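Local structure of galactose-binding lectin (Enterobacter cloacae subsp. cloacae, 6YF6) at residues 37-42 and 134-139; 58-63 and 112-117; 78-83 and 127-132; 86-91 and 119-124. The protein probably serves as a calcium-dependent sugar-binding lectin, the chain here being its C-terminal domain, which holds a fucoside through a calcium ion. All blocks are in the same frame, centred on the assembly; numbering follows the deposited sequence.

Interaction 1. Residues 37-42 and 134-139; sequences AVEFIT and DFRIKE. With CA (calcium ion), chain D; SFU (methyl 1-seleno-alpha-L-fucopyranoside), chain C; PO4 (phosphate ion), chain F.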
loop_
_atom_site.group_PDB
_atom_site.type_symbol
_atom_site.label_atom_id
_atom_site.label_comp_id
_atom_site.label_asym_id
_atom_site.label_seq_id
_atom_site.Cartn_x
_atom_site.Cartn_y
_atom_site.Cartn_z
ATOM N N ALA A 37 11.540 -0.247 -2.040
ATOM C CA ALA A 37 11.484 -1.543 -1.384
ATOM C C ALA A 37 12.891 -2.084 -1.183
ATOM O O ALA A 37 13.788 -1.832 -1.992
ATOM C CB ALA A 37 10.655 -2.541 -2.205
ATOM N N VAL A 38 13.073 -2.828 -0.091
ATOM C CA VAL A 38 14.298 -3.597 0.122
ATOM C C VAL A 38 14.222 -4.862 -0.722
ATOM O O VAL A 38 13.229 -5.595 -0.671
ATOM C CB VAL A 38 14.482 -3.950 1.608
ATOM C CG1 VAL A 38 15.790 -4.729 1.814
ATOM C CG2 VAL A 38 14.456 -2.708 2.482
ATOM N N GLU A 39 15.277 -5.136 -1.480
ATOM C CA GLU A 39 15.342 -6.318 -2.328
ATOM C C GLU A 39 16.203 -7.379 -1.658
ATOM O O GLU A 39 17.320 -7.092 -1.213
ATOM C CB GLU A 39 15.905 -5.968 -3.708
ATOM C CG GLU A 39 16.017 -7.149 -4.669
ATOM C CD GLU A 39 15.787 -6.745 -6.114
ATOM O OE1 GLU A 39 14.676 -6.264 -6.428
ATOM O OE2 GLU A 39 16.718 -6.905 -6.935
ATOM N N PHE A 40 15.677 -8.597 -1.587
ATOM C CA PHE A 40 16.391 -9.755 -1.053
ATOM C C PHE A 40 16.682 -10.684 -2.228
ATOM O O PHE A 40 15.823 -11.474 -2.630
ATOM C CB PHE A 40 15.573 -10.458 0.027
ATOM C CG PHE A 40 15.249 -9.587 1.212
ATOM C CD1 PHE A 40 14.229 -8.653 1.147
ATOM C CD2 PHE A 40 15.963 -9.709 2.394
ATOM C CE1 PHE A 40 13.931 -7.854 2.238
ATOM C CE2 PHE A 40 15.671 -8.913 3.485
ATOM C CZ PHE A 40 14.654 -7.986 3.409
ATOM N N ILE A 41 17.892 -10.576 -2.787
ATOM C CA ILE A 41 18.297 -11.410 -3.921
ATOM C C ILE A 41 19.006 -12.688 -3.491
ATOM O O ILE A 41 19.222 -13.577 -4.332
ATOM C CB ILE A 41 19.186 -10.567 -4.861
ATOM C CG1 ILE A 41 19.179 -11.137 -6.280
ATOM C CG2 ILE A 41 20.593 -10.480 -4.304
ATOM C CD1 ILE A 41 17.827 -11.026 -6.971
ATOM N N THR A 42 19.369 -12.813 -2.212
ATOM C CA THR A 42 19.966 -14.012 -1.627
ATOM C C THR A 42 21.024 -14.641 -2.524
ATOM O O THR A 42 20.755 -15.599 -3.258
ATOM C CB THR A 42 18.876 -15.035 -1.281
ATOM O OG1 THR A 42 18.113 -15.371 -2.446
ATOM C CG2 THR A 42 17.950 -14.463 -0.228
ATOM N N ASP A 134 13.873 -15.209 -3.586
ATOM C CA ASP A 134 14.022 -13.796 -3.920
ATOM C C ASP A 134 12.715 -13.058 -3.656
ATOM O O ASP A 134 11.649 -13.499 -4.097
ATOM C CB ASP A 134 14.428 -13.632 -5.387
ATOM C CG ASP A 134 15.624 -14.487 -5.756
ATOM O OD1 ASP A 134 16.698 -14.294 -5.150
ATOM O OD2 ASP A 134 15.490 -15.351 -6.647
ATOM N N PHE A 135 12.796 -11.929 -2.954
ATOM C CA PHE A 135 11.590 -11.213 -2.558
ATOM C C PHE A 135 11.944 -9.776 -2.199
ATOM O O PHE A 135 13.116 -9.405 -2.106
ATOM C CB PHE A 135 10.884 -11.918 -1.388
ATOM C CG PHE A 135 11.769 -12.165 -0.193
ATOM C CD1 PHE A 135 12.673 -13.218 -0.184
ATOM C CD2 PHE A 135 11.680 -11.358 0.929
ATOM C CE1 PHE A 135 13.481 -13.452 0.919
ATOM C CE2 PHE A 135 12.484 -11.585 2.032
ATOM C CZ PHE A 135 13.387 -12.635 2.026
ATOM N N ARG A 136 10.901 -8.965 -2.013
ATOM C CA ARG A 136 11.044 -7.555 -1.677
ATOM C C ARG A 136 10.104 -7.199 -0.533
ATOM O O ARG A 136 9.001 -7.741 -0.424
ATOM C CB ARG A 136 10.737 -6.648 -2.892
ATOM C CG ARG A 136 11.736 -6.749 -4.049
ATOM C CD ARG A 136 11.193 -6.073 -5.313
ATOM N NE ARG A 136 12.212 -5.908 -6.345
ATOM C CZ ARG A 136 11.963 -5.578 -7.612
ATOM N NH1 ARG A 136 10.720 -5.380 -8.028
ATOM N NH2 ARG A 136 12.964 -5.453 -8.470
ATOM N N ILE A 137 10.549 -6.274 0.317
ATOM C CA ILE A 137 9.726 -5.697 1.375
ATOM C C ILE A 137 9.668 -4.193 1.154
ATOM O O ILE A 137 10.701 -3.512 1.219
ATOM C CB ILE A 137 10.273 -6.017 2.775
ATOM C CG1 ILE A 137 10.090 -7.505 3.077
ATOM C CG2 ILE A 137 9.570 -5.149 3.820
ATOM C CD1 ILE A 137 10.879 -8.002 4.280
ATOM N N LYS A 138 8.465 -3.669 0.913
ATOM C CA LYS A 138 8.302 -2.253 0.621
ATOM C C LYS A 138 7.766 -1.445 1.796
ATOM O O LYS A 138 7.825 -0.212 1.749
ATOM C CB LYS A 138 7.378 -2.056 -0.591
ATOM C CG LYS A 138 5.917 -2.431 -0.364
ATOM C CD LYS A 138 5.111 -2.248 -1.646
ATOM C CE LYS A 138 3.659 -2.685 -1.481
ATOM N NZ LYS A 138 2.865 -2.440 -2.727
ATOM N N GLU A 139 7.264 -2.089 2.845
ATOM C CA GLU A 139 6.715 -1.333 3.962
ATOM C C GLU A 139 6.677 -2.194 5.213
ATOM O O GLU A 139 6.342 -3.380 5.156
ATOM C CB GLU A 139 5.309 -0.817 3.630
ATOM C CG GLU A 139 4.617 -0.114 4.784
ATOM C CD GLU A 139 3.239 0.389 4.406
ATOM O OE1 GLU A 139 2.261 0.008 5.086
ATOM O OE2 GLU A 139 3.138 1.156 3.424
HETATM CA CA CA D . 18.560 -15.840 -4.674
HETATM C C1 SFU C . 20.151 -18.303 -8.704
HETATM C C2 SFU C . 20.558 -17.375 -7.559
HETATM C C3 SFU C . 19.953 -15.961 -7.694
HETATM C C4 SFU C . 18.449 -16.103 -7.892
HETATM C C5 SFU C . 18.211 -16.957 -9.136
HETATM C C6 SFU C . 16.715 -17.133 -9.348
HETATM O O2 SFU C . 21.971 -17.284 -7.523
HETATM O O3 SFU C . 20.146 -15.254 -6.480
HETATM O O4 SFU C . 17.836 -16.768 -6.800
HETATM O O5 SFU C . 18.779 -18.277 -8.993
HETATM C CM SFU C . 20.400 -19.004 -11.629
HETATM SE SE SFU C . 21.193 -17.806 -10.356
HETATM P P PO4 F . 2.257 1.051 -2.382
HETATM O O1 PO4 F . 2.556 0.224 -3.608
HETATM O O2 PO4 F . 3.190 2.235 -2.330
HETATM O O3 PO4 F . 2.456 0.220 -1.137
HETATM O O4 PO4 F . 0.823 1.515 -2.440
#
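Arg136 and Glu39 meet on one face of an antiparallel β-strand pair that leads directly into the calcium and sugar site of this PA-IL family domain. The two side chains run side by side in the same direction, with guanidinium and carboxylate planes 15° apart. NH2 of Arg136 donates to the syn lone pair of Glu39 OE1 at 2.8 Å, and NE completes the salt bridge at a distance too short to be read literally. The other oxygen, OE2, bonds to Tyr29 OH of the second subunit, whose strand continues this sheet across the interface. Lys138 NZ donates to phosphate O1 at 2.8 Å, the phosphate probably coming from the crystallisation liquor.

Between the strands, Val38 and Ile137 exchange two backbone bonds, as do Phe40 and Phe135; the shortest runs from Phe40 N to Phe135 O at 2.7 Å. The opposite face is apolar. Phe40 and Phe135 form an offset stack, planes 6° apart, and CB of Phe40 makes a CH-pi contact over the centre of the Phe135 ring. CD1 of Ile137 adds to this packing, 3.7 Å from Phe40 CE1.

Beyond the ladder, oxygens converge on calcium. Ile41 O and Thr42 O supply backbone ligands, Asp134 OD1 a charged one, and the fucoside its O3 and O4; Ser130 O, Gly132 O and the Thr42 hydroxyl complete the eight. With chi1 at 57°, Thr42 OG1 sits between its own backbone N and carbonyl carbon, binds the calcium at 2.3 Å and is hydrogen-bonded to Asn133 O. Asp134 OD1 is committed to the ion, while OD2 stands 2.7 Å from fucoside O4.

Interaction 2. Residues 58-63 and 112-117; sequences TGLTAG and FKATGS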
loop_
_atom_site.group_PDB
_atom_site.type_symbol
_atom_site.label_atom_id
_atom_site.label_comp_id
_atom_site.label_asym_id
_atom_site.label_seq_id
_atom_site.Cartn_x
_atom_site.Cartn_y
_atom_site.Cartn_z
ATOM N N THR A 58 10.919 1.966 19.541
ATOM C CA THR A 58 10.766 2.722 20.775
ATOM C C THR A 58 9.412 3.426 20.796
ATOM O O THR A 58 8.647 3.389 19.829
ATOM C CB THR A 58 11.906 3.738 20.930
ATOM O OG1 THR A 58 11.818 4.723 19.894
ATOM C CG2 THR A 58 13.262 3.041 20.854
ATOM N N GLY A 59 9.119 4.063 21.929
ATOM C CA GLY A 59 7.891 4.821 22.068
ATOM C C GLY A 59 6.668 4.015 22.436
ATOM O O GLY A 59 5.545 4.505 22.269
ATOM N N LEU A 60 6.845 2.800 22.948
ATOM C CA LEU A 60 5.730 1.931 23.278
ATOM C C LEU A 60 5.342 2.081 24.748
ATOM O O LEU A 60 5.980 2.800 25.521
ATOM C CB LEU A 60 6.081 0.478 22.966
ATOM C CG LEU A 60 6.640 0.187 21.572
ATOM C CD1 LEU A 60 6.880 -1.311 21.416
ATOM C CD2 LEU A 60 5.713 0.712 20.480
ATOM N N THR A 61 4.281 1.379 25.141
ATOM C CA THR A 61 3.796 1.385 26.515
ATOM C C THR A 61 3.431 -0.037 26.910
ATOM O O THR A 61 2.706 -0.719 26.180
ATOM C CB THR A 61 2.586 2.314 26.666
ATOM O OG1 THR A 61 2.962 3.653 26.313
ATOM C CG2 THR A 61 2.064 2.295 28.095
ATOM N N ALA A 62 3.931 -0.479 28.065
ATOM C CA ALA A 62 3.702 -1.846 28.513
ATOM C C ALA A 62 2.216 -2.174 28.547
ATOM O O ALA A 62 1.385 -1.338 28.909
ATOM C CB ALA A 62 4.302 -2.057 29.905
ATOM N N GLY A 63 1.891 -3.413 28.188
ATOM C CA GLY A 63 0.539 -3.909 28.282
ATOM C C GLY A 63 -0.336 -3.637 27.078
ATOM O O GLY A 63 -1.435 -4.199 26.997
ATOM N N PHE A 112 1.840 -8.158 18.917
ATOM C CA PHE A 112 2.667 -8.401 20.089
ATOM C C PHE A 112 2.249 -7.438 21.187
ATOM O O PHE A 112 1.649 -6.391 20.932
ATOM C CB PHE A 112 4.163 -8.249 19.778
ATOM C CG PHE A 112 4.578 -6.847 19.420
ATOM C CD1 PHE A 112 4.491 -6.396 18.112
ATOM C CD2 PHE A 112 5.063 -5.985 20.390
ATOM C CE1 PHE A 112 4.878 -5.109 17.779
ATOM C CE2 PHE A 112 5.443 -4.696 20.065
ATOM C CZ PHE A 112 5.354 -4.258 18.757
ATOM N N LYS A 113 2.562 -7.812 22.422
ATOM C CA LYS A 113 2.244 -7.004 23.589
ATOM C C LYS A 113 3.544 -6.461 24.163
ATOM O O LYS A 113 4.450 -7.233 24.492
ATOM C CB LYS A 113 1.486 -7.817 24.634
ATOM C CG LYS A 113 0.991 -6.990 25.813
ATOM C CD LYS A 113 -0.004 -7.767 26.661
ATOM C CE LYS A 113 -1.435 -7.516 26.208
ATOM N NZ LYS A 113 -2.367 -8.565 26.702
ATOM N N ALA A 114 3.635 -5.141 24.266
ATOM C CA ALA A 114 4.835 -4.525 24.806
ATOM C C ALA A 114 4.958 -4.820 26.295
ATOM O O ALA A 114 3.961 -4.875 27.024
ATOM C CB ALA A 114 4.810 -3.015 24.565
ATOM N N THR A 115 6.192 -5.039 26.743
ATOM C CA THR A 115 6.497 -5.141 28.162
ATOM C C THR A 115 7.157 -3.877 28.693
ATOM O O THR A 115 7.521 -3.827 29.872
ATOM C CB THR A 115 7.393 -6.356 28.428
ATOM O OG1 THR A 115 8.576 -6.282 27.621
ATOM C CG2 THR A 115 6.641 -7.637 28.100
ATOM N N GLY A 116 7.311 -2.859 27.850
ATOM C CA GLY A 116 7.925 -1.616 28.264
ATOM C C GLY A 116 7.915 -0.557 27.182
ATOM O O GLY A 116 6.973 -0.470 26.386
ATOM N N SER A 117 8.972 0.251 27.144
ATOM C CA SER A 117 9.056 1.374 26.221
ATOM C C SER A 117 9.516 0.970 24.828
ATOM O O SER A 117 9.390 1.773 23.898
ATOM C CB SER A 117 10.009 2.429 26.784
ATOM O OG SER A 117 11.319 1.903 26.908
#
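Gly63 N donates to Ala114 O at 2.8 Å, nearly straight at 170°, and this bond ties one end of the two loops together. At the other end Ser117 O takes the N-H of Leu60 at 2.9 Å; the donor stands well above the carbonyl plane, 47° out of it. Gly59 N also comes close to Ser117 O. Ala114 O is also met by Ala62 CA, and Ser117 CA points at Leu60 O, both as CA-H...O contacts. Glycine suits positions 59 and 63, because at their positive phi angles a side-chain carbon would run into the carbonyl oxygen of the residue before.

Each segment carries the chain from one four-stranded sheet of the β-sandwich to the other: 58-63 joins strands 50-58 and 65-74, while 112-117 joins 106-113 and 118-125. Leu60 turns into the end of the sandwich. Its CD1 reaches the edge of the Phe112 ring in the ring plane, 3.9 Å from CE2, and the two side chains cross at about a right angle. Ala119 and Tyr66 pack against Leu60 from the two sheets, and Phe5 of the second subunit also touches it. Ala114 is small enough for its CB to sit against both Leu60 CB and the carbonyl oxygen of Thr61.

The exposed Lys113 chain runs past Gly63. CG lies anti to the backbone N (chi1 -174°), 3.8 Å from Gly63 C, and farther out CE approaches Gly63 O at 3.4 Å.

Interaction 3. Residues 78-83 and 127-132; sequences KYEAPK and VSASMG. With CA (calcium ion), chain D; SFU (methyl 1-seleno-alpha-L-fucopyranoside), chain C.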
loop_
_atom_site.group_PDB
_atom_site.type_symbol
_atom_site.label_atom_id
_atom_site.label_comp_id
_atom_site.label_asym_id
_atom_site.label_seq_id
_atom_site.Cartn_x
_atom_site.Cartn_y
_atom_site.Cartn_z
ATOM N N LYS A 78 11.257 -18.225 -9.289
ATOM C CA LYS A 78 11.921 -19.445 -9.711
ATOM C C LYS A 78 12.619 -20.113 -8.536
ATOM O O LYS A 78 13.076 -19.453 -7.598
ATOM C CB LYS A 78 12.926 -19.157 -10.830
ATOM C CG LYS A 78 12.289 -19.155 -12.218
ATOM C CD LYS A 78 13.318 -19.169 -13.343
ATOM C CE LYS A 78 14.347 -20.280 -13.168
ATOM N NZ LYS A 78 14.576 -21.061 -14.414
ATOM N N TYR A 79 12.694 -21.435 -8.606
ATOM C CA TYR A 79 13.383 -22.257 -7.602
ATOM C C TYR A 79 12.635 -22.089 -6.276
ATOM O O TYR A 79 11.395 -22.105 -6.263
ATOM C CB TYR A 79 14.851 -21.886 -7.588
ATOM C CG TYR A 79 15.532 -22.117 -8.923
ATOM C CD1 TYR A 79 16.381 -21.164 -9.471
ATOM C CD2 TYR A 79 15.319 -23.289 -9.637
ATOM C CE1 TYR A 79 16.999 -21.376 -10.693
ATOM C CE2 TYR A 79 15.933 -23.510 -10.856
ATOM C CZ TYR A 79 16.772 -22.551 -11.380
ATOM O OH TYR A 79 17.383 -22.770 -12.592
ATOM N N GLU A 80 13.333 -21.925 -5.155
ATOM C CA GLU A 80 12.698 -22.050 -3.852
ATOM C C GLU A 80 11.857 -20.824 -3.518
ATOM O O GLU A 80 12.263 -19.683 -3.758
ATOM C CB GLU A 80 13.750 -22.275 -2.766
ATOM C CG GLU A 80 14.149 -23.737 -2.621
ATOM C CD GLU A 80 14.666 -24.073 -1.241
ATOM O OE1 GLU A 80 15.839 -24.487 -1.132
ATOM O OE2 GLU A 80 13.900 -23.928 -0.265
ATOM N N ALA A 81 10.675 -21.073 -2.961
ATOM C CA ALA A 81 9.806 -19.988 -2.530
ATOM C C ALA A 81 10.257 -19.471 -1.165
ATOM O O ALA A 81 10.579 -20.267 -0.279
ATOM C CB ALA A 81 8.357 -20.465 -2.450
ATOM N N PRO A 82 10.301 -18.155 -0.961
ATOM C CA PRO A 82 10.634 -17.641 0.374
ATOM C C PRO A 82 9.580 -18.040 1.398
ATOM O O PRO A 82 8.426 -18.317 1.066
ATOM C CB PRO A 82 10.673 -16.118 0.178
ATOM C CG PRO A 82 10.799 -15.909 -1.308
ATOM C CD PRO A 82 10.083 -17.064 -1.932
ATOM N N LYS A 83 9.996 -18.073 2.667
ATOM C CA LYS A 83 9.089 -18.297 3.793
ATOM C C LYS A 83 9.484 -17.344 4.910
ATOM O O LYS A 83 10.591 -17.448 5.448
ATOM C CB LYS A 83 9.144 -19.742 4.291
ATOM C CG LYS A 83 8.640 -20.776 3.303
ATOM C CD LYS A 83 8.484 -22.135 3.981
ATOM C CE LYS A 83 8.062 -23.214 3.000
ATOM N NZ LYS A 83 8.473 -24.571 3.465
ATOM N N VAL A 127 14.078 -19.984 4.919
ATOM C CA VAL A 127 14.708 -20.623 3.769
ATOM C C VAL A 127 16.142 -20.121 3.694
ATOM O O VAL A 127 16.375 -18.922 3.492
ATOM C CB VAL A 127 13.946 -20.325 2.467
ATOM C CG1 VAL A 127 14.648 -20.952 1.268
ATOM C CG2 VAL A 127 12.511 -20.829 2.570
ATOM N N SER A 128 17.101 -21.031 3.870
ATOM C CA SER A 128 18.509 -20.670 3.765
ATOM C C SER A 128 19.003 -20.633 2.325
ATOM O O SER A 128 20.078 -20.079 2.069
ATOM C CB SER A 128 19.365 -21.656 4.567
ATOM O OG SER A 128 19.276 -22.967 4.032
ATOM N N ALA A 129 18.236 -21.183 1.387
ATOM C CA ALA A 129 18.723 -21.388 0.031
ATOM C C ALA A 129 19.009 -20.065 -0.669
ATOM O O ALA A 129 18.422 -19.025 -0.357
ATOM C CB ALA A 129 17.700 -22.182 -0.780
ATOM N N SER A 130 19.933 -20.117 -1.626
ATOM C CA SER A 130 20.194 -19.004 -2.527
ATOM C C SER A 130 19.529 -19.184 -3.884
ATOM O O SER A 130 19.193 -18.188 -4.535
ATOM C CB SER A 130 21.703 -18.829 -2.725
ATOM O OG SER A 130 22.237 -19.907 -3.466
ATOM N N MET A 131 19.334 -20.431 -4.316
ATOM C CA MET A 131 18.610 -20.728 -5.548
ATOM C C MET A 131 17.159 -20.294 -5.383
ATOM O O MET A 131 16.387 -20.945 -4.671
ATOM C CB MET A 131 18.698 -22.218 -5.864
ATOM C CG MET A 131 20.065 -22.678 -6.340
ATOM S SD MET A 131 20.469 -22.066 -7.991
ATOM C CE MET A 131 19.349 -23.021 -9.011
ATOM N N GLY A 132 16.784 -19.200 -6.039
ATOM C CA GLY A 132 15.489 -18.600 -5.801
ATOM C C GLY A 132 15.480 -17.858 -4.481
ATOM O O GLY A 132 16.458 -17.189 -4.132
HETATM CA CA CA D . 18.560 -15.840 -4.674
HETATM C C1 SFU C . 20.151 -18.303 -8.704
HETATM C C2 SFU C . 20.558 -17.375 -7.559
HETATM C C3 SFU C . 19.953 -15.961 -7.694
HETATM C C4 SFU C . 18.449 -16.103 -7.892
HETATM C C5 SFU C . 18.211 -16.957 -9.136
HETATM C C6 SFU C . 16.715 -17.133 -9.348
HETATM O O2 SFU C . 21.971 -17.284 -7.523
HETATM O O3 SFU C . 20.146 -15.254 -6.480
HETATM O O4 SFU C . 17.836 -16.768 -6.800
HETATM O O5 SFU C . 18.779 -18.277 -8.993
HETATM C CM SFU C . 20.400 -19.004 -11.629
HETATM SE SE SFU C . 21.193 -17.806 -10.356
#
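Met131 folds back through chi2 and chi3, the latter -71°, to set its CE over one face of the Tyr79 ring, whose CG is held anti to the carbonyl carbon by chi1 of -60°. The methyl sits 3.3 Å above the plane, offset toward the rim near CE1, in a CH-pi contact. SD lies farther out and oblique, which makes this a Met-aromatic pair. Lys78 CE lies against the opposite face of the same ring, toward the rim. A flexible, polarisable methionine suits this place, since its SD also faces the sugar, 3.8 Å from fucoside C1.

Behind these side chains Glu80 N donates to Met131 O at 3.2 Å, the backbone hydrogen bond between segments 78-83 and 127-132; Glu80 is also backbone-bonded to Asn133. Gly132 fits closely beside it: its phi is positive, and a CB on this backbone would collide with Lys78 O and Glu80 N. Farther along, Val127 turns both branches toward 78-83, CG1 near Glu80 OE2 and CG2 3.5 Å from Ala81 O. CG2 also packs against CB of Lys83, so a compact β-branched residue meets both backbone and aliphatic chain.

Ser130 O, at 2.4 Å, and Gly132 O, at 2.6 Å, bind the calcium, and Gly132 N gives a weak hydrogen bond to fucoside O4. With Ile41, Thr42 and Asp134 supplying the remaining protein ligands, this is the calcium-bridged sugar site of PA-IL type lectins, in which two sugar hydroxyls coordinate the ion directly.

Interaction 4. Residues 86-91 and 119-124; sequences LRADGK and AELAVV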
loop_
_atom_site.group_PDB
_atom_site.type_symbol
_atom_site.label_atom_id
_atom_site.label_comp_id
_atom_site.label_asym_id
_atom_site.label_seq_id
_atom_site.Cartn_x
_atom_site.Cartn_y
_atom_site.Cartn_z
ATOM N N LEU A 86 7.298 -13.161 11.454
ATOM C CA LEU A 86 7.599 -12.003 12.282
ATOM C C LEU A 86 7.912 -12.441 13.706
ATOM O O LEU A 86 7.297 -13.379 14.229
ATOM C CB LEU A 86 6.433 -11.017 12.302
ATOM C CG LEU A 86 5.903 -10.578 10.937
ATOM C CD1 LEU A 86 4.613 -9.779 11.096
ATOM C CD2 LEU A 86 6.956 -9.774 10.205
ATOM N N ARG A 87 8.843 -11.736 14.339
ATOM C CA ARG A 87 9.279 -12.040 15.695
ATOM C C ARG A 87 9.357 -10.753 16.501
ATOM O O ARG A 87 9.776 -9.713 15.987
ATOM C CB ARG A 87 10.637 -12.750 15.674
ATOM C CG ARG A 87 11.150 -13.202 17.031
ATOM C CD ARG A 87 12.411 -14.044 16.873
ATOM N NE ARG A 87 12.155 -15.262 16.108
ATOM C CZ ARG A 87 13.078 -15.945 15.436
ATOM N NH1 ARG A 87 14.342 -15.539 15.419
ATOM N NH2 ARG A 87 12.731 -17.039 14.771
ATOM N N ALA A 88 8.941 -10.821 17.766
ATOM C CA ALA A 88 8.967 -9.660 18.649
ATOM C C ALA A 88 9.406 -10.090 20.038
ATOM O O ALA A 88 8.756 -10.934 20.664
ATOM C CB ALA A 88 7.595 -8.983 18.712
ATOM N N ASP A 89 10.493 -9.489 20.524
ATOM C CA ASP A 89 11.049 -9.823 21.834
ATOM C C ASP A 89 11.271 -11.326 21.950
ATOM O O ASP A 89 10.979 -11.948 22.975
ATOM C CB ASP A 89 10.151 -9.303 22.956
ATOM C CG ASP A 89 10.160 -7.787 23.046
ATOM O OD1 ASP A 89 11.196 -7.185 22.684
ATOM O OD2 ASP A 89 9.138 -7.202 23.469
ATOM N N GLY A 90 11.793 -11.914 20.874
ATOM C CA GLY A 90 12.124 -13.320 20.839
ATOM C C GLY A 90 10.957 -14.252 20.610
ATOM O O GLY A 90 11.171 -15.464 20.482
ATOM N N LYS A 91 9.736 -13.735 20.551
ATOM C CA LYS A 91 8.542 -14.555 20.408
ATOM C C LYS A 91 8.060 -14.504 18.965
ATOM O O LYS A 91 7.872 -13.418 18.406
ATOM C CB LYS A 91 7.442 -14.070 21.352
ATOM C CG LYS A 91 6.202 -14.941 21.374
ATOM C CD LYS A 91 5.094 -14.288 22.199
ATOM C CE LYS A 91 3.793 -15.076 22.136
ATOM N NZ LYS A 91 4.010 -16.543 22.263
ATOM N N ALA A 119 10.472 -2.602 21.939
ATOM C CA ALA A 119 10.405 -4.012 21.588
ATOM C C ALA A 119 11.433 -4.297 20.506
ATOM O O ALA A 119 11.657 -3.468 19.619
ATOM C CB ALA A 119 9.010 -4.409 21.092
ATOM N N GLU A 120 12.057 -5.468 20.589
ATOM C CA GLU A 120 13.033 -5.910 19.598
ATOM C C GLU A 120 12.289 -6.702 18.529
ATOM O O GLU A 120 11.796 -7.804 18.791
ATOM C CB GLU A 120 14.130 -6.743 20.256
ATOM C CG GLU A 120 15.052 -5.929 21.160
ATOM C CD GLU A 120 16.135 -6.770 21.816
ATOM O OE1 GLU A 120 16.834 -7.515 21.098
ATOM O OE2 GLU A 120 16.291 -6.680 23.052
ATOM N N LEU A 121 12.198 -6.134 17.331
ATOM C CA LEU A 121 11.473 -6.739 16.226
ATOM C C LEU A 121 12.445 -7.338 15.222
ATOM O O LEU A 121 13.516 -6.780 14.966
ATOM C CB LEU A 121 10.591 -5.707 15.524
ATOM C CG LEU A 121 9.608 -4.962 16.426
ATOM C CD1 LEU A 121 8.805 -3.960 15.610
ATOM C CD2 LEU A 121 8.699 -5.950 17.151
ATOM N N ALA A 122 12.057 -8.467 14.638
ATOM C CA ALA A 122 12.863 -9.086 13.599
ATOM C C ALA A 122 11.944 -9.747 12.586
ATOM O O ALA A 122 10.966 -10.400 12.958
ATOM C CB ALA A 122 13.837 -10.114 14.185
ATOM N N VAL A 123 12.254 -9.544 11.307
ATOM C CA VAL A 123 11.672 -10.326 10.224
ATOM C C VAL A 123 12.553 -11.552 10.026
ATOM O O VAL A 123 13.784 -11.443 9.995
ATOM C CB VAL A 123 11.567 -9.494 8.938
ATOM C CG1 VAL A 123 10.950 -10.315 7.819
ATOM C CG2 VAL A 123 10.751 -8.232 9.187
ATOM N N VAL A 124 11.927 -12.721 9.898
ATOM C CA VAL A 124 12.625 -13.999 9.958
ATOM C C VAL A 124 12.388 -14.759 8.662
ATOM O O VAL A 124 11.238 -14.944 8.246
ATOM C CB VAL A 124 12.159 -14.834 11.167
ATOM C CG1 VAL A 124 12.857 -16.186 11.184
ATOM C CG2 VAL A 124 12.411 -14.079 12.466
HETATM O O HOH W 1 12.750 -10.446 18.469
#
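Val124 lays its CG2 over the centre of one face of the Arg87 guanidinium, 3.6 Å above the plane, while CG1 approaches NH2. The charged N-H groups look elsewhere for partners: NE forms a salt bridge with Asp92 OD1 and NH1 one with Glu51 OE2. Arginine suits this place because its flat group can pack on a valine and still use its nitrogens. A bend of the Arg87 chain at chi3 (-62°) brings NE to 3.8 Å from Val124 CG2.

The strands are antiparallel neighbours in one sheet of the β-sandwich. Arg87 and Ala122 form the hydrogen-bonded pair, each N bonded to the other's O at 2.9 Å. On the face turned to the other sheet, Ala88 CB meets Leu121 CD2 at 3.6 Å, and Leu86 lies beside Val123; Trp68 and Phe112 of that sheet cover these apolar groups.

Past Ala88 the chain reverses in a type I' turn, with Asp89 and Gly90 at its corners, both at positive phi. Asp89 N donates to Glu120 O at 2.7 Å. That carbonyl oxygen also takes a bond from a water, which in turn accepts from Gly90 N. In return Glu120 N meets Asp89 OD1 at 2.8 Å, from above the carboxylate plane. This N-H would stabilise Asp89 as a carboxylate, whereas Glu120 OE2, 5.1 Å from OD1, would be expected to oppose that effect, probably only mildly because both side chains are exposed.

Interactions 1 and 3 build the calcium site together: their centres lie 13 Å apart, both reach the ion and the fucoside, and Thr42 OG1 and Gly132 O, 3.0 Å apart, bind the metal side by side. Pro82 CG also packs on Phe135 CD1 at 3.5 Å. Interaction 4, in the other sheet, packs on interaction 1 through Val123 CG1, 4.2 Å from Ile137 CD1. Toward the far end of the sandwich, Phe112 of interaction 2 touches Ala88, Ala119 and Leu121 of interaction 4, its CB 3.7 Å from Ala88 CB. Interaction 2 is remote from the sugar, its centre about 34 Å from that of interaction 3.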